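Cellobiose 2-epimerase (Caldibacillus thermoamylovorans, PDB 5ZHB) probably catalyses the reversible epimerisation at C2 of the reducing-end glucose of cellobiose, giving the mannose-ended disaccharide. Local coordinates at residues 25-31 with 77-81; 50-54 with 112-117; 150-155 with 233-237; 194-198 with 257-262. All coordinates share one frame. Numbering follows the deposited sequence.

Interaction 1: residues 25-31 with 77-81; sequences DDENGGY and HAYRF
His77, on helix 69-86, covers the 25-31 turn and meets Tyr31 in an offset edge-to-face pair, the His77 edge toward the Tyr31 face (centroids 5.6 Å apart, planes at 84°). With chi1 t, His77 points at the loop, and its NE2 gives two weak hydrogen bonds, to Asp25 O (3.1 Å) and Gly30 O (2.9 Å). The loop is closed by Asp25 N to Gly30 O (2.8 Å), while Asp25 OD1 accepts from Asn28 N (2.9 Å); Asp25 OD2 pairs with Lys47. Gly29 (phi/psi 99/156) and Gly30 (60/-142) lie against Phe81, also t, with the CA atoms of Gly30 and Phe81 5.2 Å apart: Gly29 C is 3.5 Å from Phe81 CD1, and a CB on either glycine would clash with the ring. A water links Gly30 N (3.1 Å) to His77 O (2.6 Å). Tyr31 CE1 reaches Ala78 CB (4.1 Å), and Tyr31 OH bonds Gln74. The arrangement is an Asx motif in a glycine-containing loop, docked on an outer helix of the (alpha/alpha)6 barrel expected for this family.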
loop_
_atom_site.group_PDB
_atom_site.type_symbol
_atom_site.label_atom_id
_atom_site.label_comp_id
_atom_site.label_asym_id
_atom_site.label_seq_id
_atom_site.Cartn_x
_atom_site.Cartn_y
_atom_site.Cartn_z
ATOM N N ASP A 25 5.678 -15.017 15.318
ATOM C CA ASP A 25 5.679 -14.930 16.764
ATOM C C ASP A 25 4.635 -15.918 17.279
ATOM O O ASP A 25 3.439 -15.598 17.332
ATOM C CB ASP A 25 5.414 -13.510 17.241
ATOM C CG ASP A 25 5.455 -13.343 18.759
ATOM O OD1 ASP A 25 5.547 -14.392 19.456
ATOM O OD2 ASP A 25 5.456 -12.185 19.223
ATOM N N ASP A 26 5.108 -17.132 17.611
ATOM C CA ASP A 26 4.231 -18.228 18.005
ATOM C C ASP A 26 3.681 -18.007 19.404
ATOM O O ASP A 26 2.516 -18.284 19.650
ATOM C CB ASP A 26 4.922 -19.575 17.873
ATOM C CG ASP A 26 5.296 -19.938 16.446
ATOM O OD1 ASP A 26 4.392 -19.915 15.588
ATOM O OD2 ASP A 26 6.494 -20.184 16.199
ATOM N N GLU A 27 4.502 -17.479 20.306
ATOM C CA GLU A 27 4.091 -17.313 21.693
ATOM C C GLU A 27 3.032 -16.216 21.796
ATOM O O GLU A 27 2.007 -16.418 22.422
ATOM C CB GLU A 27 5.305 -16.981 22.563
ATOM C CG GLU A 27 5.077 -17.200 24.059
ATOM C CD GLU A 27 6.080 -16.492 24.962
ATOM O OE1 GLU A 27 7.294 -16.486 24.658
ATOM O OE2 GLU A 27 5.639 -15.943 25.992
ATOM N N ASN A 28 3.257 -15.055 21.154
ATOM C CA ASN A 28 2.434 -13.889 21.429
ATOM C C ASN A 28 1.519 -13.558 20.249
ATOM O O ASN A 28 0.604 -12.763 20.419
ATOM C CB ASN A 28 3.297 -12.729 21.910
ATOM C CG ASN A 28 3.923 -12.999 23.257
ATOM O OD1 ASN A 28 5.095 -12.676 23.480
ATOM N ND2 ASN A 28 3.143 -13.534 24.181
ATOM N N GLY A 29 1.703 -14.202 19.081
ATOM C CA GLY A 29 0.801 -14.000 17.946
ATOM C C GLY A 29 1.399 -13.006 16.942
ATOM O O GLY A 29 2.255 -12.202 17.290
ATOM N N GLY A 30 0.957 -13.097 15.686
ATOM C CA GLY A 30 1.440 -12.231 14.614
ATOM C C GLY A 30 2.942 -12.350 14.388
ATOM O O GLY A 30 3.511 -13.436 14.502
ATOM N N TYR A 31 3.565 -11.195 14.091
ATOM C CA TYR A 31 4.961 -11.078 13.721
ATOM C C TYR A 31 5.635 -10.037 14.598
ATOM O O TYR A 31 5.015 -9.029 14.965
ATOM C CB TYR A 31 5.037 -10.735 12.224
ATOM C CG TYR A 31 4.495 -11.866 11.377
ATOM C CD1 TYR A 31 3.128 -12.060 11.250
ATOM C CD2 TYR A 31 5.352 -12.766 10.766
ATOM C CE1 TYR A 31 2.621 -13.125 10.538
ATOM C CE2 TYR A 31 4.856 -13.840 10.047
ATOM C CZ TYR A 31 3.489 -14.030 9.948
ATOM O OH TYR A 31 2.975 -15.066 9.223
ATOM N N HIS A 77 -1.817 -17.439 10.464
ATOM C CA HIS A 77 -1.249 -16.871 11.676
ATOM C C HIS A 77 -1.521 -15.362 11.750
ATOM O O HIS A 77 -1.807 -14.795 12.812
ATOM C CB HIS A 77 0.249 -17.180 11.700
ATOM C CG HIS A 77 0.920 -16.786 12.953
ATOM N ND1 HIS A 77 0.747 -17.526 14.101
ATOM C CD2 HIS A 77 1.721 -15.754 13.285
ATOM C CE1 HIS A 77 1.446 -16.977 15.083
ATOM N NE2 HIS A 77 2.030 -15.885 14.619
ATOM N N ALA A 78 -1.428 -14.699 10.595
ATOM C CA ALA A 78 -1.695 -13.266 10.526
ATOM C C ALA A 78 -3.173 -12.975 10.764
ATOM O O ALA A 78 -3.513 -12.037 11.485
ATOM C CB ALA A 78 -1.199 -12.714 9.204
ATOM N N TYR A 79 -4.050 -13.804 10.184
ATOM C CA TYR A 79 -5.489 -13.644 10.318
ATOM C C TYR A 79 -5.928 -13.710 11.787
ATOM O O TYR A 79 -6.707 -12.855 12.255
ATOM C CB TYR A 79 -6.197 -14.685 9.452
ATOM C CG TYR A 79 -7.696 -14.627 9.642
ATOM C CD1 TYR A 79 -8.449 -13.667 8.988
ATOM C CD2 TYR A 79 -8.353 -15.532 10.469
ATOM C CE1 TYR A 79 -9.817 -13.592 9.151
ATOM C CE2 TYR A 79 -9.721 -15.457 10.646
ATOM C CZ TYR A 79 -10.453 -14.492 9.982
ATOM O OH TYR A 79 -11.806 -14.416 10.078
ATOM N N ARG A 80 -5.412 -14.726 12.496
ATOM C CA ARG A 80 -5.661 -14.914 13.920
ATOM C C ARG A 80 -5.289 -13.679 14.734
ATOM O O ARG A 80 -6.084 -13.192 15.515
ATOM C CB ARG A 80 -4.893 -16.119 14.482
ATOM C CG ARG A 80 -5.450 -17.443 13.978
ATOM C CD ARG A 80 -4.851 -18.611 14.755
ATOM N NE ARG A 80 -3.485 -18.993 14.380
ATOM C CZ ARG A 80 -3.127 -19.765 13.354
ATOM N NH1 ARG A 80 -4.034 -20.375 12.600
ATOM N NH2 ARG A 80 -1.842 -19.939 13.095
ATOM N N PHE A 81 -4.085 -13.161 14.549
ATOM C CA PHE A 81 -3.668 -11.998 15.307
ATOM C C PHE A 81 -4.524 -10.773 14.982
ATOM O O PHE A 81 -4.810 -9.955 15.865
ATOM C CB PHE A 81 -2.199 -11.676 15.009
ATOM C CG PHE A 81 -1.648 -10.696 16.027
ATOM C CD1 PHE A 81 -1.480 -11.090 17.348
ATOM C CD2 PHE A 81 -1.284 -9.385 15.678
ATOM C CE1 PHE A 81 -0.915 -10.220 18.273
ATOM C CE2 PHE A 81 -0.794 -8.507 16.623
ATOM C CZ PHE A 81 -0.583 -8.928 17.914
HETATM O O HOH W 1 -1.447 -15.043 15.397
#

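Interaction 2: residues 50-54 with 112-117; sequences IATCR and YAQAFG
Ile50, Phe116 and Arg54 carry most of the surface buried between two nearly parallel helices, 50-54 and 112-117, whose axes approach to 8.9 Å at a signed angle of 18°. The CA atoms of Ile50 and Ala113 lie 5.5 Å apart, those of Cys53 and Gly117 5.6 Å. Ile50 (chi1 m, chi2 t) extends between Tyr112 and Ala113: CD1 is 3.5 Å from Tyr112 CD2 and CG1 3.7 Å from Ala113 CB, while CG2 meets Phe116 CD2 at 4.1 Å. Such parallel neighbours, each followed by an outer helix, are characteristic of the inner ring of an (alpha/alpha)6 barrel, the fold expected for the GlcNAc 2-epimerase family. Phe116, chi1 -97°, receives Arg54 over its ring face in a cation-pi contact, with Arg54 CZ 4.5 Å from the centroid and 26° off the normal; Arg54 is extended beyond chi1 m. His188 and Tyr375 also meet the Phe116 ring. One turn on from Ile50, Cys53 CB packs on Phe116 CB (4.0 Å), and Cys53 SG lies 3.5 Å from Gly117 N.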
loop_
_atom_site.group_PDB
_atom_site.type_symbol
_atom_site.label_atom_id
_atom_site.label_comp_id
_atom_site.label_asym_id
_atom_site.label_seq_id
_atom_site.Cartn_x
_atom_site.Cartn_y
_atom_site.Cartn_z
ATOM N N ILE A 50 -1.966 -1.755 10.736
ATOM C CA ILE A 50 -1.715 -1.788 9.300
ATOM C C ILE A 50 -0.640 -2.822 8.941
ATOM O O ILE A 50 -0.816 -3.557 7.965
ATOM C CB ILE A 50 -1.431 -0.387 8.733
ATOM C CG1 ILE A 50 -2.710 0.460 8.831
ATOM C CG2 ILE A 50 -0.960 -0.507 7.273
ATOM C CD1 ILE A 50 -2.557 1.912 8.446
ATOM N N ALA A 51 0.474 -2.853 9.674
ATOM C CA ALA A 51 1.497 -3.864 9.417
ATOM C C ALA A 51 0.870 -5.263 9.408
ATOM O O ALA A 51 1.200 -6.095 8.557
ATOM C CB ALA A 51 2.631 -3.736 10.407
ATOM N N THR A 52 -0.051 -5.533 10.339
ATOM C CA THR A 52 -0.635 -6.869 10.456
ATOM C C THR A 52 -1.518 -7.173 9.241
ATOM O O THR A 52 -1.494 -8.292 8.716
ATOM C CB THR A 52 -1.416 -7.012 11.778
ATOM O OG1 THR A 52 -0.581 -6.817 12.916
ATOM C CG2 THR A 52 -2.027 -8.387 11.919
ATOM N N CYS A 53 -2.349 -6.204 8.832
ATOM C CA CYS A 53 -3.084 -6.320 7.589
ATOM C C CYS A 53 -2.144 -6.626 6.424
ATOM O O CYS A 53 -2.451 -7.471 5.593
ATOM C CB CYS A 53 -3.842 -5.050 7.236
ATOM S SG CYS A 53 -5.104 -4.594 8.446
ATOM N N ARG A 54 -1.024 -5.901 6.338
ATOM C CA ARG A 54 -0.171 -6.043 5.173
ATOM C C ARG A 54 0.470 -7.428 5.150
ATOM O O ARG A 54 0.604 -8.028 4.082
ATOM C CB ARG A 54 0.857 -4.909 5.139
ATOM C CG ARG A 54 0.194 -3.604 4.704
ATOM C CD ARG A 54 1.207 -2.489 4.883
ATOM N NE ARG A 54 0.615 -1.263 4.335
ATOM C CZ ARG A 54 1.306 -0.140 4.277
ATOM N NH1 ARG A 54 2.529 -0.075 4.795
ATOM N NH2 ARG A 54 0.778 0.904 3.676
ATOM N N TYR A 112 -7.727 4.881 7.166
ATOM C CA TYR A 112 -6.642 4.266 6.407
ATOM C C TYR A 112 -6.420 2.846 6.894
ATOM O O TYR A 112 -6.256 1.926 6.095
ATOM C CB TYR A 112 -5.388 5.115 6.592
ATOM C CG TYR A 112 -4.096 4.661 5.934
ATOM C CD1 TYR A 112 -4.062 4.196 4.622
ATOM C CD2 TYR A 112 -2.892 4.820 6.594
ATOM C CE1 TYR A 112 -2.866 3.842 4.029
ATOM C CE2 TYR A 112 -1.690 4.469 6.012
ATOM C CZ TYR A 112 -1.681 3.972 4.724
ATOM O OH TYR A 112 -0.482 3.643 4.156
ATOM N N ALA A 113 -6.433 2.667 8.219
ATOM C CA ALA A 113 -6.243 1.339 8.765
ATOM C C ALA A 113 -7.438 0.438 8.437
ATOM O O ALA A 113 -7.235 -0.738 8.140
ATOM C CB ALA A 113 -5.933 1.452 10.254
ATOM N N GLN A 114 -8.666 0.968 8.489
ATOM C CA GLN A 114 -9.855 0.170 8.219
ATOM C C GLN A 114 -9.825 -0.306 6.764
ATOM O O GLN A 114 -10.152 -1.451 6.477
ATOM C CB GLN A 114 -11.166 0.890 8.537
ATOM C CG GLN A 114 -11.206 1.611 9.882
ATOM C CD GLN A 114 -10.635 0.821 11.044
ATOM O OE1 GLN A 114 -10.998 -0.335 11.276
ATOM N NE2 GLN A 114 -9.727 1.428 11.782
ATOM N N ALA A 115 -9.386 0.572 5.862
ATOM C CA ALA A 115 -9.219 0.211 4.449
ATOM C C ALA A 115 -8.267 -0.973 4.274
ATOM O O ALA A 115 -8.607 -1.965 3.606
ATOM C CB ALA A 115 -8.762 1.421 3.644
ATOM N N PHE A 116 -7.070 -0.868 4.863
ATOM C CA PHE A 116 -6.113 -1.962 4.823
ATOM C C PHE A 116 -6.729 -3.258 5.365
ATOM O O PHE A 116 -6.417 -4.312 4.856
ATOM C CB PHE A 116 -4.778 -1.575 5.474
ATOM C CG PHE A 116 -3.805 -1.151 4.370
ATOM C CD1 PHE A 116 -3.285 -2.094 3.506
ATOM C CD2 PHE A 116 -3.510 0.184 4.141
ATOM C CE1 PHE A 116 -2.481 -1.730 2.429
ATOM C CE2 PHE A 116 -2.704 0.557 3.059
ATOM C CZ PHE A 116 -2.193 -0.395 2.213
ATOM N N GLY A 117 -7.606 -3.184 6.366
ATOM C CA GLY A 117 -8.303 -4.365 6.877
ATOM C C GLY A 117 -9.165 -5.035 5.816
ATOM O O GLY A 117 -9.055 -6.245 5.579
#

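Interaction 3: residues 150-155 with 233-237; sequences NEETNA and NNHWE
Two turns between beta strands meet here, the contact centre about 23 Å from the chain centre. In 150-155, helical angles at 151-153 lead to Asn154 (phi/psi 56/62) and extended Ala155. Asn150 N bonds Ala155 O (2.8 Å), and Asn154 and Ala155 both face Asn150, a G1 beta bulge. Asn150 OD1 closes an Asx turn on Glu152 N (2.8 Å). Residues 233-236 form a type I turn, Trp236 N to Asn233 O (2.9 Å), with a second Asx turn from Asn233 OD1 to His235 N (2.8 Å). The two loops, between helices 131-145 and 183-199 and between 203-220 and 245-262, lie at one end of the probable (alpha/alpha)6 barrel. Positive phi at Trp236 (61/32) and chi1 -89° direct its indole at 150-155, where NE1 donates to Asn154 O (3.1 Å). Ala155 CB packs on Trp236 CZ2 (3.9 Å). Thr153 and Asn234 CA atoms are 6.3 Å apart, Thr153 CG2 lies 3.4 Å from Asn234 O, and a water donates to Thr153 O (3.1 Å) and Asn234 O (2.7 Å). Phe232 and His186 meet the indole edge-to-face.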
loop_
_atom_site.group_PDB
_atom_site.type_symbol
_atom_site.label_atom_id
_atom_site.label_comp_id
_atom_site.label_asym_id
_atom_site.label_seq_id
_atom_site.Cartn_x
_atom_site.Cartn_y
_atom_site.Cartn_z
ATOM N N ASN A 150 -17.648 11.705 4.777
ATOM C CA ASN A 150 -18.289 12.996 4.886
ATOM C C ASN A 150 -19.198 13.253 3.672
ATOM O O ASN A 150 -18.714 13.616 2.609
ATOM C CB ASN A 150 -17.220 14.051 5.052
ATOM C CG ASN A 150 -17.813 15.381 5.400
ATOM O OD1 ASN A 150 -18.991 15.609 5.107
ATOM N ND2 ASN A 150 -17.007 16.250 5.985
ATOM N N GLU A 151 -20.516 13.099 3.855
ATOM C CA GLU A 151 -21.528 13.454 2.864
ATOM C C GLU A 151 -21.401 14.877 2.324
ATOM O O GLU A 151 -21.684 15.146 1.159
ATOM C CB GLU A 151 -22.905 13.412 3.511
ATOM C CG GLU A 151 -23.432 11.992 3.622
ATOM C CD GLU A 151 -23.638 11.444 2.233
ATOM O OE1 GLU A 151 -24.171 12.206 1.394
ATOM O OE2 GLU A 151 -23.261 10.285 1.986
ATOM N N GLU A 152 -21.048 15.810 3.191
ATOM C CA GLU A 152 -21.065 17.211 2.825
ATOM C C GLU A 152 -19.998 17.496 1.777
ATOM O O GLU A 152 -20.296 18.201 0.820
ATOM C CB GLU A 152 -20.846 18.155 4.003
ATOM C CG GLU A 152 -22.107 18.837 4.508
ATOM C CD GLU A 152 -21.665 19.947 5.431
ATOM O OE1 GLU A 152 -21.526 21.120 4.988
ATOM O OE2 GLU A 152 -21.433 19.590 6.603
ATOM N N THR A 153 -18.777 16.952 1.966
ATOM C CA THR A 153 -17.622 17.330 1.150
ATOM C C THR A 153 -17.379 16.319 0.022
ATOM O O THR A 153 -16.567 16.603 -0.853
ATOM C CB THR A 153 -16.383 17.455 2.043
ATOM O OG1 THR A 153 -16.194 16.170 2.637
ATOM C CG2 THR A 153 -16.537 18.501 3.128
ATOM N N ASN A 154 -18.072 15.175 0.060
ATOM C CA ASN A 154 -17.789 13.984 -0.724
ATOM C C ASN A 154 -16.339 13.516 -0.498
ATOM O O ASN A 154 -15.512 13.496 -1.417
ATOM C CB ASN A 154 -18.087 14.166 -2.210
ATOM C CG ASN A 154 -18.187 12.842 -2.934
ATOM O OD1 ASN A 154 -18.418 11.784 -2.332
ATOM N ND2 ASN A 154 -18.095 12.884 -4.256
ATOM N N ALA A 155 -16.011 13.161 0.748
ATOM C CA ALA A 155 -14.635 12.768 1.041
ATOM C C ALA A 155 -14.610 11.809 2.221
ATOM O O ALA A 155 -15.416 11.913 3.144
ATOM C CB ALA A 155 -13.801 13.999 1.269
ATOM N N ASN A 233 -7.889 20.870 1.749
ATOM C CA ASN A 233 -8.860 21.389 2.692
ATOM C C ASN A 233 -10.219 20.753 2.389
ATOM O O ASN A 233 -10.352 19.963 1.452
ATOM C CB ASN A 233 -8.828 22.919 2.672
ATOM C CG ASN A 233 -9.383 23.533 1.406
ATOM O OD1 ASN A 233 -10.125 22.893 0.653
ATOM N ND2 ASN A 233 -9.085 24.806 1.183
ATOM N N ASN A 234 -11.245 21.135 3.164
ATOM C CA ASN A 234 -12.573 20.561 3.037
ATOM C C ASN A 234 -13.256 20.942 1.727
ATOM O O ASN A 234 -14.299 20.379 1.409
ATOM C CB ASN A 234 -13.453 20.954 4.218
ATOM C CG ASN A 234 -13.287 19.972 5.349
ATOM O OD1 ASN A 234 -13.431 18.755 5.140
ATOM N ND2 ASN A 234 -12.955 20.471 6.529
ATOM N N HIS A 235 -12.683 21.888 0.978
ATOM C CA HIS A 235 -13.229 22.240 -0.324
ATOM C C HIS A 235 -12.502 21.492 -1.443
ATOM O O HIS A 235 -12.655 21.857 -2.603
ATOM C CB HIS A 235 -13.183 23.760 -0.520
ATOM C CG HIS A 235 -14.227 24.445 0.296
ATOM N ND1 HIS A 235 -13.958 25.478 1.167
ATOM C CD2 HIS A 235 -15.543 24.184 0.410
ATOM C CE1 HIS A 235 -15.085 25.847 1.761
ATOM N NE2 HIS A 235 -16.060 25.077 1.317
ATOM N N TRP A 236 -11.692 20.474 -1.083
ATOM C CA TRP A 236 -10.923 19.686 -2.033
ATOM C C TRP A 236 -9.953 20.577 -2.793
ATOM O O TRP A 236 -9.597 20.291 -3.928
ATOM C CB TRP A 236 -11.815 18.895 -3.001
ATOM C CG TRP A 236 -12.253 17.510 -2.601
ATOM C CD1 TRP A 236 -13.510 17.124 -2.245
ATOM C CD2 TRP A 236 -11.446 16.304 -2.586
ATOM N NE1 TRP A 236 -13.549 15.777 -1.992
ATOM C CE2 TRP A 236 -12.298 15.247 -2.197
ATOM C CE3 TRP A 236 -10.097 16.022 -2.846
ATOM C CZ2 TRP A 236 -11.841 13.935 -2.078
ATOM C CZ3 TRP A 236 -9.649 14.724 -2.713
ATOM C CH2 TRP A 236 -10.512 13.696 -2.363
ATOM N N GLU A 237 -9.466 21.625 -2.135
ATOM C CA GLU A 237 -8.436 22.464 -2.703
ATOM C C GLU A 237 -7.106 22.045 -2.092
ATOM O O GLU A 237 -6.971 21.977 -0.879
ATOM C CB GLU A 237 -8.756 23.933 -2.431
ATOM C CG GLU A 237 -10.100 24.362 -3.018
ATOM C CD GLU A 237 -10.541 25.792 -2.735
ATOM O OE1 GLU A 237 -9.983 26.461 -1.836
ATOM O OE2 GLU A 237 -11.445 26.242 -3.476
HETATM O O HOH W 2 -15.636 19.562 -0.799
#

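Interaction 4: residues 194-198 with 257-262; sequences TNLYR and DALKVT
A guanidinium group that lies over a valine methyl while its edge meets a carboxylate distinguishes this helix pair. Arg198 NH2 is 3.5 Å from Val261 CG2 across the guanidinium face and forms a salt bridge with Asp257 OD2 at 3.2 Å. Chi1 m, then two t torsions, carry the guanidinium across toward 257-262, tilted back toward Asn195, whose OD1 accepts from Arg198 NH1 (2.9 Å). Lys260 extends the network through a long link from NZ to Asp257 OD1 (4.0 Å) and a salt bridge to Asp256. Helices 194-198 and 257-262 run nearly parallel, axes 9.7 Å apart at closest, signed angle 21°, Thr194 and Ala258 CA atoms 5.4 Å apart. Val261 (chi1 t) fills the interface, CG2 3.8 Å from Thr194 CG2 and CG1 3.5 Å from Tyr197 CD2. Parallel helices 183-199 and 245-262, each followed by an outer helix, are neighbours in the inner ring of the probable (alpha/alpha)6 barrel. Around them, Asn195 and Leu196 meet helix 111-128, Tyr197 rests on helix 203-220, and Leu259 packs on helix 267-283.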
loop_
_atom_site.group_PDB
_atom_site.type_symbol
_atom_site.label_atom_id
_atom_site.label_comp_id
_atom_site.label_asym_id
_atom_site.label_seq_id
_atom_site.Cartn_x
_atom_site.Cartn_y
_atom_site.Cartn_z
ATOM N N THR A 194 -11.631 -2.140 -4.454
ATOM C CA THR A 194 -11.376 -2.961 -5.637
ATOM C C THR A 194 -11.344 -4.446 -5.276
ATOM O O THR A 194 -11.972 -5.275 -5.955
ATOM C CB THR A 194 -10.073 -2.548 -6.308
ATOM O OG1 THR A 194 -10.300 -1.188 -6.648
ATOM C CG2 THR A 194 -9.770 -3.327 -7.576
ATOM N N ASN A 195 -10.632 -4.782 -4.195
ATOM C CA ASN A 195 -10.453 -6.171 -3.787
ATOM C C ASN A 195 -11.757 -6.750 -3.236
ATOM O O ASN A 195 -12.043 -7.955 -3.424
ATOM C CB ASN A 195 -9.256 -6.304 -2.844
ATOM C CG ASN A 195 -8.444 -7.548 -3.093
ATOM O OD1 ASN A 195 -8.142 -7.889 -4.250
ATOM N ND2 ASN A 195 -8.077 -8.254 -2.027
ATOM N N LEU A 196 -12.543 -5.896 -2.575
ATOM C CA LEU A 196 -13.818 -6.312 -2.005
ATOM C C LEU A 196 -14.759 -6.686 -3.153
ATOM O O LEU A 196 -15.437 -7.716 -3.101
ATOM C CB LEU A 196 -14.392 -5.222 -1.103
ATOM C CG LEU A 196 -15.733 -5.527 -0.416
ATOM C CD1 LEU A 196 -15.727 -6.814 0.403
ATOM C CD2 LEU A 196 -16.157 -4.377 0.464
ATOM N N TYR A 197 -14.756 -5.871 -4.215
ATOM C CA TYR A 197 -15.663 -6.085 -5.336
ATOM C C TYR A 197 -15.301 -7.374 -6.076
ATOM O O TYR A 197 -16.182 -8.043 -6.610
ATOM C CB TYR A 197 -15.660 -4.849 -6.236
ATOM C CG TYR A 197 -16.751 -4.920 -7.289
ATOM C CD1 TYR A 197 -18.051 -4.524 -7.001
ATOM C CD2 TYR A 197 -16.497 -5.497 -8.531
ATOM C CE1 TYR A 197 -19.059 -4.641 -7.947
ATOM C CE2 TYR A 197 -17.484 -5.582 -9.498
ATOM C CZ TYR A 197 -18.767 -5.164 -9.196
ATOM O OH TYR A 197 -19.725 -5.282 -10.150
ATOM N N ARG A 198 -14.014 -7.751 -6.088
ATOM C CA ARG A 198 -13.599 -9.031 -6.640
ATOM C C ARG A 198 -14.314 -10.178 -5.933
ATOM O O ARG A 198 -14.498 -11.234 -6.507
ATOM C CB ARG A 198 -12.089 -9.285 -6.524
ATOM C CG ARG A 198 -11.217 -8.379 -7.384
ATOM C CD ARG A 198 -9.752 -8.769 -7.227
ATOM N NE ARG A 198 -8.868 -8.117 -8.204
ATOM C CZ ARG A 198 -8.131 -7.019 -8.014
ATOM N NH1 ARG A 198 -7.950 -6.484 -6.805
ATOM N NH2 ARG A 198 -7.594 -6.453 -9.073
ATOM N N ASP A 257 -6.593 -0.995 -12.126
ATOM C CA ASP A 257 -7.208 -2.202 -11.622
ATOM C C ASP A 257 -8.655 -1.947 -11.236
ATOM O O ASP A 257 -9.492 -2.826 -11.432
ATOM C CB ASP A 257 -6.483 -2.794 -10.426
ATOM C CG ASP A 257 -5.468 -3.863 -10.760
ATOM O OD1 ASP A 257 -5.107 -3.999 -11.947
ATOM O OD2 ASP A 257 -5.099 -4.578 -9.830
ATOM N N ALA A 258 -8.949 -0.761 -10.696
ATOM C CA ALA A 258 -10.319 -0.446 -10.292
ATOM C C ALA A 258 -11.217 -0.354 -11.541
ATOM O O ALA A 258 -12.318 -0.920 -11.585
ATOM C CB ALA A 258 -10.339 0.840 -9.494
ATOM N N LEU A 259 -10.689 0.303 -12.578
ATOM C CA LEU A 259 -11.325 0.326 -13.891
ATOM C C LEU A 259 -11.613 -1.077 -14.418
ATOM O O LEU A 259 -12.733 -1.335 -14.863
ATOM C CB LEU A 259 -10.478 1.148 -14.855
ATOM C CG LEU A 259 -10.367 2.636 -14.546
ATOM C CD1 LEU A 259 -9.445 3.297 -15.573
ATOM C CD2 LEU A 259 -11.714 3.317 -14.476
ATOM N N LYS A 260 -10.616 -1.969 -14.397
ATOM C CA LYS A 260 -10.752 -3.298 -14.966
ATOM C C LYS A 260 -11.774 -4.144 -14.204
ATOM O O LYS A 260 -12.585 -4.851 -14.823
ATOM C CB LYS A 260 -9.420 -4.060 -14.990
ATOM C CG LYS A 260 -8.320 -3.492 -15.878
ATOM C CD LYS A 260 -6.906 -3.897 -15.465
ATOM C CE LYS A 260 -5.892 -3.123 -16.219
ATOM N NZ LYS A 260 -4.492 -3.323 -15.826
ATOM N N VAL A 261 -11.720 -4.117 -12.861
ATOM C CA VAL A 261 -12.590 -4.944 -12.026
ATOM C C VAL A 261 -14.051 -4.519 -12.174
ATOM O O VAL A 261 -14.959 -5.341 -12.081
ATOM C CB VAL A 261 -12.094 -4.866 -10.566
ATOM C CG1 VAL A 261 -13.120 -5.314 -9.544
ATOM C CG2 VAL A 261 -10.785 -5.620 -10.367
ATOM N N THR A 262 -14.306 -3.235 -12.417
ATOM C CA THR A 262 -15.676 -2.770 -12.522
ATOM C C THR A 262 -16.146 -2.546 -13.976
ATOM O O THR A 262 -17.272 -2.096 -14.170
ATOM C CB THR A 262 -15.846 -1.497 -11.710
ATOM O OG1 THR A 262 -15.072 -0.438 -12.272
ATOM C CG2 THR A 262 -15.515 -1.710 -10.246
#

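Interactions 2 and 4 repeat one arrangement, parallel helix pairs at 18° and 21°, but interaction 2 is buried about 9 Å from the chain centre and relies on apolar and cation-pi contacts, whereas the partly buried interaction 4, 16 Å out, adds a salt-bridge network. Interactions 1 and 3 both combine a ring N-H to backbone carbonyl bond, weak in interaction 1, with a bridging water; interaction 1 is buried, seats its loop on a helix and adds aromatic and glycine packing, while the partly buried interaction 3 pairs two loops. Interactions 1 and 2 touch, Phe81 CD2 lying 3.8 Å from Thr52 OG1, so consecutive helices 49-66 and 69-86 connect them. Interactions 1 and 3 are farthest apart, centres about 38 Å.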